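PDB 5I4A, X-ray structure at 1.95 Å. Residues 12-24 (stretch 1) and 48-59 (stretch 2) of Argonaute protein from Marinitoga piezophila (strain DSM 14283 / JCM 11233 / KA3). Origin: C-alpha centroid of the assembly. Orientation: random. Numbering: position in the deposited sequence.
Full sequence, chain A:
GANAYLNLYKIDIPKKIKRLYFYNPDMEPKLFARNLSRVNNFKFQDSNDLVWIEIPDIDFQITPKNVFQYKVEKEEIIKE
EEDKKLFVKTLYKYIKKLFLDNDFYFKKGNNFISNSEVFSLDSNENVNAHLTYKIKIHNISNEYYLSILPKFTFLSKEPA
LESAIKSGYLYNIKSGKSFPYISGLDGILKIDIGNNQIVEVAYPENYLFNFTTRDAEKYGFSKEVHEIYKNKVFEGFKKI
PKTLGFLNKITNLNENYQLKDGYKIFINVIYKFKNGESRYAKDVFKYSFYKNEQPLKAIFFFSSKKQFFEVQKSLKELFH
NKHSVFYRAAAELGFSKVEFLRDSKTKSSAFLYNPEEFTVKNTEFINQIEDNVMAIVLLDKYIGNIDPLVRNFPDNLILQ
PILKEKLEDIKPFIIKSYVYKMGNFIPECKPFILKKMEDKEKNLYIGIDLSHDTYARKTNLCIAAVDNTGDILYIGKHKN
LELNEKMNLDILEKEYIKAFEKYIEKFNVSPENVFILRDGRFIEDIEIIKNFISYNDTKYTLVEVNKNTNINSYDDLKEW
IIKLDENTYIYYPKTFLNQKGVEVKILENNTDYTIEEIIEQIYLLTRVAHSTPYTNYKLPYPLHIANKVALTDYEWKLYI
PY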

# COMPACT_ATOMS: atom_id res chain seq x y z
N ASP A 12 22.95 -17.45 -10.53
CA ASP A 12 23.78 -18.20 -11.47
C ASP A 12 23.55 -19.69 -11.25
O ASP A 12 24.33 -20.36 -10.57
N ILE A 13 22.47 -20.20 -11.83
CA ILE A 13 22.16 -21.63 -11.80
C ILE A 13 21.59 -22.02 -13.16
O ILE A 13 21.15 -21.16 -13.93
N PRO A 14 21.61 -23.31 -13.49
CA PRO A 14 20.96 -23.76 -14.73
C PRO A 14 19.49 -23.35 -14.76
O PRO A 14 18.77 -23.49 -13.77
N LYS A 15 19.06 -22.84 -15.91
CA LYS A 15 17.67 -22.41 -16.09
C LYS A 15 16.78 -23.61 -16.41
O LYS A 15 16.15 -23.70 -17.47
N LYS A 16 16.73 -24.54 -15.46
CA LYS A 16 15.96 -25.76 -15.64
C LYS A 16 15.57 -26.31 -14.28
O LYS A 16 16.26 -26.08 -13.28
N ILE A 17 14.46 -27.05 -14.26
CA ILE A 17 13.94 -27.68 -13.05
C ILE A 17 13.96 -29.19 -13.25
O ILE A 17 13.59 -29.68 -14.32
N LYS A 18 14.41 -29.91 -12.23
CA LYS A 18 14.43 -31.37 -12.24
C LYS A 18 13.34 -31.88 -11.30
O LYS A 18 13.19 -31.39 -10.18
N ARG A 19 12.58 -32.87 -11.77
CA ARG A 19 11.53 -33.49 -10.98
C ARG A 19 11.88 -34.95 -10.75
O ARG A 19 11.96 -35.73 -11.70
N LEU A 20 12.09 -35.31 -9.48
CA LEU A 20 12.44 -36.67 -9.08
C LEU A 20 11.22 -37.34 -8.45
O LEU A 20 10.37 -36.69 -7.85
N TYR A 21 11.16 -38.67 -8.58
CA TYR A 21 10.02 -39.44 -8.12
C TYR A 21 10.47 -40.50 -7.11
O TYR A 21 11.58 -41.02 -7.18
N PHE A 22 9.57 -40.81 -6.18
CA PHE A 22 9.80 -41.80 -5.14
C PHE A 22 8.53 -42.60 -4.93
O PHE A 22 7.42 -42.08 -5.11
N TYR A 23 8.68 -43.86 -4.54
CA TYR A 23 7.54 -44.71 -4.25
C TYR A 23 7.78 -45.50 -2.97
O TYR A 23 8.85 -46.10 -2.80
N ASN A 24 6.78 -45.52 -2.10
CA ASN A 24 6.84 -46.24 -0.83
C ASN A 24 5.60 -47.11 -0.71
O ASN A 24 4.47 -46.56 -0.62
N ASN A 48 -1.69 -40.43 -6.51
CA ASN A 48 -2.38 -41.59 -5.98
C ASN A 48 -1.42 -42.70 -5.58
O ASN A 48 -1.78 -43.55 -4.76
N ASP A 49 -0.20 -42.70 -6.12
CA ASP A 49 0.81 -43.68 -5.74
C ASP A 49 2.23 -43.14 -5.67
O ASP A 49 3.03 -43.67 -4.90
N LEU A 50 2.57 -42.09 -6.42
CA LEU A 50 3.93 -41.58 -6.48
C LEU A 50 4.07 -40.26 -5.73
O LEU A 50 3.15 -39.43 -5.72
N VAL A 51 5.22 -40.08 -5.10
CA VAL A 51 5.60 -38.84 -4.43
C VAL A 51 6.77 -38.24 -5.20
O VAL A 51 7.71 -38.96 -5.56
N TRP A 52 6.71 -36.94 -5.47
CA TRP A 52 7.74 -36.30 -6.28
C TRP A 52 8.17 -34.97 -5.67
O TRP A 52 7.51 -34.42 -4.78
N ILE A 53 9.30 -34.47 -6.16
CA ILE A 53 9.87 -33.20 -5.72
C ILE A 53 10.46 -32.50 -6.94
O ILE A 53 11.10 -33.13 -7.78
N GLU A 54 10.22 -31.19 -7.03
CA GLU A 54 10.77 -30.36 -8.10
C GLU A 54 11.85 -29.47 -7.51
O GLU A 54 11.59 -28.70 -6.58
N ILE A 55 13.07 -29.60 -8.03
CA ILE A 55 14.24 -28.94 -7.45
C ILE A 55 15.00 -28.22 -8.56
O ILE A 55 14.83 -28.52 -9.75
N PRO A 56 15.85 -27.26 -8.19
CA PRO A 56 16.78 -26.71 -9.17
C PRO A 56 17.79 -27.77 -9.59
O PRO A 56 18.04 -28.74 -8.87
N ASP A 57 18.38 -27.57 -10.77
CA ASP A 57 19.36 -28.51 -11.30
C ASP A 57 20.72 -28.28 -10.64
O ASP A 57 21.72 -27.92 -11.28
N ILE A 58 20.75 -28.49 -9.33
CA ILE A 58 21.96 -28.34 -8.53
C ILE A 58 22.06 -29.55 -7.61
O ILE A 58 21.15 -30.37 -7.51
N ASP A 59 23.20 -29.66 -6.93
CA ASP A 59 23.39 -30.74 -5.98
C ASP A 59 22.41 -30.57 -4.82
O ASP A 59 22.40 -29.53 -4.15

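How are the backbone donors and acceptors satisfied? The two strands run antiparallel, and Lys18, Leu20 and Phe22 each pair with Ile55, Ile53 and Val51 in turn, giving and receiving one hydrogen bond. Lys18 N reaches Ile55 O at 2.9 Å, and Ile55 N returns to Lys18 O at 2.8 Å; Phe22 N to Val51 O is the shortest of the six, at 2.7 Å. In between, Arg19 CA lies 3.2 Å from Ile53 O, a CA-H...O contact.

What fills the face carrying Arg19, Tyr21, Trp52 and Glu54? Arg19 (chi1 t) and Glu54 (chi1 m) form a salt bridge, with Arg19 NH1 donating to Glu54 OE2 across a very short 2.4 Å. Arg19 NE and NH2 and Tyr21 OH are satisfied elsewhere in the structure. Tyr21 (m) lays one ring face over Trp52 CB, which stands 3.6 Å from Tyr21 CD2, while Arg19 CD approaches Trp52 CE3 at 3.4 Å.

What packs on the other face? Here the contacts are mostly apolar. Leu20 (m) sets CD1 4.2 Å from Ile55 CD1, and Ile53 CG2 meets the edge of the Phe22 ring, 4.0 Å from CE1; Ile53 is t, Ile55 p.

How do waters satisfy the polar groups at the ends? Near Asp57, whose CA-to-CB bond points toward the first stretch, one water accepts from Asp57 N (2.7 Å) and donates to Pro14 O (2.6 Å) and Lys16 O (2.5 Å). A second accepts from Lys18 NZ (2.6 Å) and donates to Asp57 OD1 (2.9 Å), bridging charges too far apart for a salt bridge. At the opposite end, a third water accepts from Asn24 N (2.9 Å) and donates to Asp49 O (2.8 Å), beside the Tyr23 ring edge.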

# COMPACT_ATOMS: atom_id res chain seq x y z
CB ASP A 12 25.25 -17.82 -11.32
CG ASP A 12 26.15 -18.56 -12.30
OD1 ASP A 12 26.20 -18.15 -13.48
OD2 ASP A 12 26.80 -19.54 -11.89
CB ILE A 13 21.15 -21.99 -10.69
CG1 ILE A 13 19.79 -21.36 -10.98
CG2 ILE A 13 21.66 -21.59 -9.32
CD1 ILE A 13 18.68 -21.88 -10.08
CB PRO A 14 21.12 -25.28 -14.68
CG PRO A 14 22.36 -25.50 -13.89
CD PRO A 14 22.39 -24.40 -12.86
CB LYS A 15 17.56 -21.35 -17.18
CG LYS A 15 18.26 -20.02 -16.88
CD LYS A 15 18.38 -19.75 -15.39
CE LYS A 15 19.15 -18.46 -15.14
NZ LYS A 15 19.69 -18.38 -13.75
CB LYS A 16 16.75 -26.80 -16.44
CG LYS A 16 18.05 -27.21 -15.79
CD LYS A 16 18.79 -28.26 -16.60
CE LYS A 16 19.46 -27.66 -17.81
NZ LYS A 16 20.20 -28.70 -18.59
CB ILE A 17 12.52 -27.19 -12.73
CG1 ILE A 17 12.52 -25.68 -12.47
CG2 ILE A 17 11.93 -27.94 -11.54
CD1 ILE A 17 13.55 -25.23 -11.46
CB LYS A 18 15.79 -31.91 -11.81
CG LYS A 18 15.87 -33.43 -11.82
CD LYS A 18 17.24 -33.93 -12.27
CE LYS A 18 18.14 -34.26 -11.09
NZ LYS A 18 19.44 -34.84 -11.55
CB ARG A 19 10.16 -33.36 -11.66
CG ARG A 19 9.02 -33.98 -10.86
CD ARG A 19 7.67 -33.38 -11.20
NE ARG A 19 7.39 -33.35 -12.63
CZ ARG A 19 7.03 -32.26 -13.30
NH1 ARG A 19 6.88 -31.10 -12.66
NH2 ARG A 19 6.80 -32.32 -14.60
CB LEU A 20 13.60 -36.66 -8.09
CG LEU A 20 14.83 -35.85 -8.49
CD1 LEU A 20 15.88 -35.90 -7.38
CD2 LEU A 20 15.41 -36.38 -9.79
CB TYR A 21 9.30 -40.12 -9.29
CG TYR A 21 8.56 -39.16 -10.19
CD1 TYR A 21 9.21 -38.51 -11.22
CD2 TYR A 21 7.20 -38.92 -10.00
CE1 TYR A 21 8.53 -37.63 -12.05
CE2 TYR A 21 6.52 -38.04 -10.82
CZ TYR A 21 7.19 -37.40 -11.84
OH TYR A 21 6.51 -36.53 -12.67
CB PHE A 22 10.25 -41.15 -3.83
CG PHE A 22 11.47 -40.28 -3.96
CD1 PHE A 22 11.35 -38.95 -4.34
CD2 PHE A 22 12.74 -40.80 -3.72
CE1 PHE A 22 12.47 -38.16 -4.47
CE2 PHE A 22 13.86 -40.00 -3.85
CZ PHE A 22 13.73 -38.68 -4.22
CB TYR A 23 7.23 -45.67 -5.40
CG TYR A 23 6.08 -46.59 -5.08
CD1 TYR A 23 4.77 -46.14 -5.13
CD2 TYR A 23 6.31 -47.91 -4.70
CE1 TYR A 23 3.72 -46.97 -4.83
CE2 TYR A 23 5.26 -48.75 -4.38
CZ TYR A 23 3.96 -48.27 -4.45
OH TYR A 23 2.91 -49.10 -4.14
CB ASN A 24 6.96 -45.26 0.35
CG ASN A 24 7.25 -45.95 1.67
OD1 ASN A 24 6.89 -47.11 1.88
ND2 ASN A 24 7.91 -45.24 2.57
CB ASN A 48 -3.39 -42.11 -7.01
CG ASN A 48 -4.63 -41.25 -7.09
OD1 ASN A 48 -5.19 -40.85 -6.06
ND2 ASN A 48 -5.07 -40.95 -8.30
CB ASP A 49 0.79 -44.89 -6.69
CG ASP A 49 -0.46 -45.74 -6.54
OD1 ASP A 49 -1.53 -45.33 -7.05
OD2 ASP A 49 -0.38 -46.82 -5.91
CB LEU A 50 4.39 -41.39 -7.93
CG LEU A 50 4.62 -42.66 -8.75
CD1 LEU A 50 4.91 -42.31 -10.20
CD2 LEU A 50 5.76 -43.48 -8.15
CB VAL A 51 5.97 -39.08 -2.96
CG1 VAL A 51 6.69 -37.87 -2.38
CG2 VAL A 51 4.72 -39.40 -2.15
CB TRP A 52 7.27 -36.09 -7.73
CG TRP A 52 5.84 -35.68 -7.89
CD1 TRP A 52 4.74 -36.49 -7.89
CD2 TRP A 52 5.35 -34.35 -8.11
NE1 TRP A 52 3.60 -35.75 -8.08
CE2 TRP A 52 3.95 -34.43 -8.22
CE3 TRP A 52 5.96 -33.09 -8.22
CZ2 TRP A 52 3.15 -33.32 -8.44
CZ3 TRP A 52 5.16 -31.99 -8.43
CH2 TRP A 52 3.77 -32.10 -8.54
CB ILE A 53 10.93 -33.40 -4.62
CG1 ILE A 53 11.44 -32.05 -4.10
CG2 ILE A 53 12.08 -34.28 -5.11
CD1 ILE A 53 12.49 -32.18 -3.03
CB GLU A 54 9.66 -29.53 -8.75
CG GLU A 54 8.68 -30.36 -9.55
CD GLU A 54 7.31 -29.72 -9.69
OE1 GLU A 54 7.06 -28.70 -9.01
OE2 GLU A 54 6.49 -30.23 -10.47
CB ILE A 55 15.16 -29.96 -6.73
CG1 ILE A 55 15.63 -31.04 -7.71
CG2 ILE A 55 14.47 -30.56 -5.53
CD1 ILE A 55 16.84 -31.81 -7.23
CB PRO A 56 17.46 -25.56 -8.42
CG PRO A 56 16.62 -25.31 -7.21
CD PRO A 56 15.98 -26.62 -6.87
CB ASP A 57 19.45 -28.39 -12.82
CG ASP A 57 20.31 -29.47 -13.43
OD1 ASP A 57 20.47 -30.53 -12.80
OD2 ASP A 57 20.84 -29.25 -14.55
CB ILE A 58 21.96 -27.03 -7.71
CG1 ILE A 58 20.59 -26.78 -7.07
CG2 ILE A 58 22.35 -25.86 -8.61
CD1 ILE A 58 20.42 -27.39 -5.69
CB ASP A 59 24.83 -30.77 -5.46
CG ASP A 59 25.21 -32.12 -4.91
OD1 ASP A 59 25.12 -33.12 -5.65
OD2 ASP A 59 25.59 -32.20 -3.72
O HOH W 1 18.07 -25.11 -11.91
O HOH W 2 20.23 -33.36 -13.57
O HOH W 3 4.61 -43.66 -2.63